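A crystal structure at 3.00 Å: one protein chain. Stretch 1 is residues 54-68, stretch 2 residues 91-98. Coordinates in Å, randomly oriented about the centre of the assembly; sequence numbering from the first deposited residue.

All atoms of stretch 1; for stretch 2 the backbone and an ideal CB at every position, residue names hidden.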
# COMPACT_ATOMS: atom_id res chain seq x y z
N GLU B 54 -3.99 -36.80 -10.08
CA GLU B 54 -2.73 -36.24 -9.60
C GLU B 54 -2.61 -34.76 -9.94
O GLU B 54 -2.33 -33.94 -9.09
CB GLU B 54 -1.54 -37.01 -10.16
CG GLU B 54 -0.22 -36.30 -9.98
CD GLU B 54 0.75 -36.60 -11.11
OE1 GLU B 54 0.40 -36.32 -12.28
OE2 GLU B 54 1.87 -37.12 -10.82
N ALA B 55 -2.84 -34.42 -11.20
CA ALA B 55 -2.80 -33.03 -11.60
C ALA B 55 -3.92 -32.25 -10.91
O ALA B 55 -3.80 -31.05 -10.69
CB ALA B 55 -2.94 -32.93 -13.08
N ALA B 56 -4.99 -32.93 -10.56
CA ALA B 56 -6.10 -32.27 -9.88
C ALA B 56 -5.72 -31.97 -8.45
O ALA B 56 -5.98 -30.89 -7.93
CB ALA B 56 -7.34 -33.14 -9.92
N SER B 57 -5.11 -32.96 -7.81
CA SER B 57 -4.64 -32.85 -6.45
C SER B 57 -3.57 -31.77 -6.32
O SER B 57 -3.57 -30.97 -5.38
CB SER B 57 -4.08 -34.18 -6.02
OG SER B 57 -3.56 -34.06 -4.72
N ALA B 58 -2.64 -31.75 -7.27
CA ALA B 58 -1.64 -30.70 -7.35
C ALA B 58 -2.34 -29.36 -7.37
O ALA B 58 -1.91 -28.43 -6.70
CB ALA B 58 -0.81 -30.85 -8.57
N GLY B 59 -3.41 -29.26 -8.16
CA GLY B 59 -4.19 -28.04 -8.27
C GLY B 59 -4.74 -27.60 -6.94
O GLY B 59 -4.77 -26.41 -6.66
N LEU B 60 -5.18 -28.54 -6.12
CA LEU B 60 -5.73 -28.20 -4.81
C LEU B 60 -4.70 -27.52 -3.92
O LEU B 60 -5.00 -26.54 -3.23
CB LEU B 60 -6.24 -29.47 -4.12
CG LEU B 60 -7.45 -29.31 -3.19
CD1 LEU B 60 -7.65 -30.54 -2.33
CD2 LEU B 60 -7.24 -28.13 -2.29
N LEU B 61 -3.49 -28.05 -3.90
CA LEU B 61 -2.43 -27.43 -3.12
C LEU B 61 -2.23 -25.97 -3.55
O LEU B 61 -2.30 -25.06 -2.73
CB LEU B 61 -1.13 -28.23 -3.24
CG LEU B 61 -0.94 -29.40 -2.28
CD1 LEU B 61 -2.19 -30.14 -2.06
CD2 LEU B 61 0.07 -30.34 -2.86
N LYS B 62 -1.98 -25.77 -4.85
CA LYS B 62 -1.70 -24.44 -5.38
C LYS B 62 -2.81 -23.49 -4.99
O LYS B 62 -2.57 -22.30 -4.79
CB LYS B 62 -1.55 -24.46 -6.90
CG LYS B 62 -0.43 -25.34 -7.41
CD LYS B 62 -0.26 -25.19 -8.93
CE LYS B 62 0.77 -26.17 -9.50
NZ LYS B 62 0.30 -27.59 -9.52
N THR B 63 -4.02 -24.03 -4.88
CA THR B 63 -5.19 -23.22 -4.57
C THR B 63 -5.06 -22.71 -3.15
O THR B 63 -5.12 -21.50 -2.91
CB THR B 63 -6.49 -24.03 -4.68
OG1 THR B 63 -6.67 -24.46 -6.02
CG2 THR B 63 -7.67 -23.19 -4.31
N LEU B 64 -4.87 -23.65 -2.22
CA LEU B 64 -4.79 -23.33 -0.80
C LEU B 64 -3.58 -22.48 -0.45
O LEU B 64 -3.68 -21.55 0.34
CB LEU B 64 -4.74 -24.59 0.02
CG LEU B 64 -5.96 -25.48 -0.13
CD1 LEU B 64 -6.23 -26.10 1.21
CD2 LEU B 64 -7.14 -24.66 -0.55
N ARG B 65 -2.43 -22.82 -1.02
CA ARG B 65 -1.27 -21.94 -0.91
C ARG B 65 -1.66 -20.50 -1.28
O ARG B 65 -1.33 -19.56 -0.57
CB ARG B 65 -0.12 -22.46 -1.78
CG ARG B 65 1.22 -21.76 -1.55
CD ARG B 65 2.35 -22.39 -2.37
NE ARG B 65 2.49 -23.83 -2.11
CZ ARG B 65 2.17 -24.79 -2.98
NH1 ARG B 65 1.71 -24.50 -4.19
NH2 ARG B 65 2.33 -26.06 -2.64
N PHE B 66 -2.37 -20.33 -2.39
CA PHE B 66 -2.75 -19.01 -2.85
C PHE B 66 -3.54 -18.31 -1.79
O PHE B 66 -3.20 -17.19 -1.40
CB PHE B 66 -3.59 -19.11 -4.11
CG PHE B 66 -4.33 -17.84 -4.48
CD1 PHE B 66 -5.72 -17.76 -4.31
CD2 PHE B 66 -3.64 -16.73 -5.01
CE1 PHE B 66 -6.44 -16.59 -4.66
CE2 PHE B 66 -4.34 -15.57 -5.37
CZ PHE B 66 -5.75 -15.50 -5.19
N VAL B 67 -4.60 -18.95 -1.34
CA VAL B 67 -5.51 -18.39 -0.34
C VAL B 67 -4.77 -18.09 0.95
O VAL B 67 -4.79 -16.98 1.46
CB VAL B 67 -6.61 -19.38 -0.02
CG1 VAL B 67 -7.59 -18.78 0.93
CG2 VAL B 67 -7.28 -19.79 -1.26
N LYS B 68 -4.12 -19.13 1.46
CA LYS B 68 -3.44 -19.10 2.73
C LYS B 68 -2.55 -17.86 2.90
O LYS B 68 -2.49 -17.28 3.98
CB LYS B 68 -2.61 -20.37 2.87
CG LYS B 68 -2.58 -21.02 4.23
CD LYS B 68 -1.88 -22.37 4.12
CE LYS B 68 -1.47 -22.94 5.48
NZ LYS B 68 -0.72 -24.23 5.35
N UNK B 91 -15.19 -24.40 -5.91
CA UNK B 91 -15.18 -23.45 -7.01
C UNK B 91 -13.76 -23.04 -7.36
O UNK B 91 -13.38 -23.03 -8.53
CB UNK B 91 -16.02 -22.22 -6.66
N UNK B 92 -12.99 -22.68 -6.34
CA UNK B 92 -11.61 -22.25 -6.48
C UNK B 92 -10.74 -23.25 -7.19
O UNK B 92 -9.92 -22.87 -8.01
CB UNK B 92 -11.01 -21.95 -5.10
N UNK B 93 -10.88 -24.53 -6.85
CA UNK B 93 -10.16 -25.56 -7.56
C UNK B 93 -10.49 -25.52 -9.03
O UNK B 93 -9.62 -25.62 -9.87
CB UNK B 93 -10.48 -26.94 -6.98
N UNK B 94 -11.77 -25.36 -9.35
CA UNK B 94 -12.22 -25.35 -10.73
C UNK B 94 -11.61 -24.18 -11.48
O UNK B 94 -11.24 -24.25 -12.65
CB UNK B 94 -13.75 -25.29 -10.80
N UNK B 95 -11.53 -23.07 -10.78
CA UNK B 95 -10.99 -21.86 -11.33
C UNK B 95 -9.48 -22.02 -11.62
O UNK B 95 -8.96 -21.50 -12.60
CB UNK B 95 -11.24 -20.69 -10.37
N UNK B 96 -8.78 -22.78 -10.78
CA UNK B 96 -7.36 -23.05 -11.01
C UNK B 96 -7.16 -23.95 -12.19
O UNK B 96 -6.31 -23.70 -13.04
CB UNK B 96 -6.72 -23.68 -9.77
N UNK B 97 -7.92 -25.03 -12.24
CA UNK B 97 -7.76 -26.03 -13.29
C UNK B 97 -8.05 -25.45 -14.68
O UNK B 97 -7.42 -25.81 -15.67
CB UNK B 97 -8.68 -27.22 -13.02
N UNK B 98 -9.01 -24.53 -14.74
CA UNK B 98 -9.32 -23.89 -16.00
C UNK B 98 -8.07 -23.14 -16.41
O UNK B 98 -7.67 -23.20 -17.56
CB UNK B 98 -10.54 -22.97 -15.90

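The two helices cross steeply, at 111° between their N-to-C directions, with axes 9.1 Å apart at closest approach. Contact on stretch 1 runs along one side of the helix, mainly at Ala56, Gly59, Leu60, Thr63 and Val67.

Position 91 is out of reach of stretch 1. Its phi of -59° is compatible with proline, among many others, and the residue is Pro91; the helix is kinked here, where its N has no bond to the preceding turn.

At position 92 CA-to-CB points toward stretch 1, and the ideal CB lies 3.7 Å from Thr63 CG2. Methyl groups of Thr63 and Val67 make this surface apolar, so leucine, isoleucine, valine or methionine would suit. Leu92 is found, in the m, t rotamer. Its CB packs 3.6 Å from Thr63 CG2, and its CD1 reaches 4.1 Å from Val67 CG2.

Position 93 sends its CB sideways, but its CA comes within 5.8 Å of Leu60 CA, and beside it lies a shallow surface of backbone left by Gly59 and Ala56. A flexible apolar chain such as leucine or methionine could turn into it. Leu93 does so: its CD2 sits 4.1 Å from Ala56 O.

Position 94 points away and position 95 sideways, neither with an atom of stretch 1 within 5.5 Å of its ideal CB; stretch 1 leaves both choices open. They are Met94 and Leu95, and neither touches it.

Position 96 again faces stretch 1, its ideal CB 3.8 Å from Thr63 OG1 and 4.6 Å from Gly59 O. Thr63 OG1 donates a hydrogen bond to Gly59 O, 2.8 Å away, so its proton is already engaged, though the hydroxyl could still accept. Alanine, a small polar residue or a longer chain able to lead its polar end elsewhere would all be plausible. Glu96 occupies it, with its CG 3.3 Å from Thr63 OG1; the contact is through the aliphatic part of the chain, and no hydrogen bond crosses between the stretches.

Position 97 directs its CB sideways, yet its CA lies 6.5 Å from Gly59 CA, where the absence of a side chain leaves room. A branched or long apolar residue could fill the gap. Leu97, in the m, t rotamer, brings CD2 to 4.3 Å from Gly59 CA; an ideal CB on Gly59 would lie 2.8 Å from that same Leu97 CD2, a clash.

Position 98 is out of reach and unconstrained by stretch 1; it is Ala98.

Stretch 2, residues 91-98: PLLMLELA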
# COMPACT_ATOMS: atom_id res chain seq x y z
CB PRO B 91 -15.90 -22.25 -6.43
CG PRO B 91 -16.70 -22.76 -5.37
CD PRO B 91 -15.97 -23.89 -4.78
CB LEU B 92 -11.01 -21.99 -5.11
CG LEU B 92 -11.54 -20.77 -4.37
CD1 LEU B 92 -10.82 -20.64 -3.04
CD2 LEU B 92 -11.34 -19.52 -5.17
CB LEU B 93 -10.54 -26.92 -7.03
CG LEU B 93 -9.49 -28.02 -7.13
CD1 LEU B 93 -10.18 -29.36 -7.25
CD2 LEU B 93 -8.63 -27.79 -8.30
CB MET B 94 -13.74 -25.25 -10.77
CG MET B 94 -14.45 -26.52 -10.39
SD MET B 94 -13.85 -27.91 -11.36
CE MET B 94 -12.77 -28.71 -10.19
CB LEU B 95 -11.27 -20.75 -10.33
CG LEU B 95 -11.68 -19.42 -10.91
CD1 LEU B 95 -12.27 -19.62 -12.25
CD2 LEU B 95 -12.65 -18.74 -9.96
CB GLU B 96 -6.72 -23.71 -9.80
CG GLU B 96 -6.14 -22.72 -8.82
CD GLU B 96 -4.97 -21.98 -9.40
OE1 GLU B 96 -4.34 -22.52 -10.33
OE2 GLU B 96 -4.68 -20.86 -8.92
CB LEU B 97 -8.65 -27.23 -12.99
CG LEU B 97 -8.38 -27.89 -11.64
CD1 LEU B 97 -9.37 -29.02 -11.40
CD2 LEU B 97 -6.94 -28.40 -11.51
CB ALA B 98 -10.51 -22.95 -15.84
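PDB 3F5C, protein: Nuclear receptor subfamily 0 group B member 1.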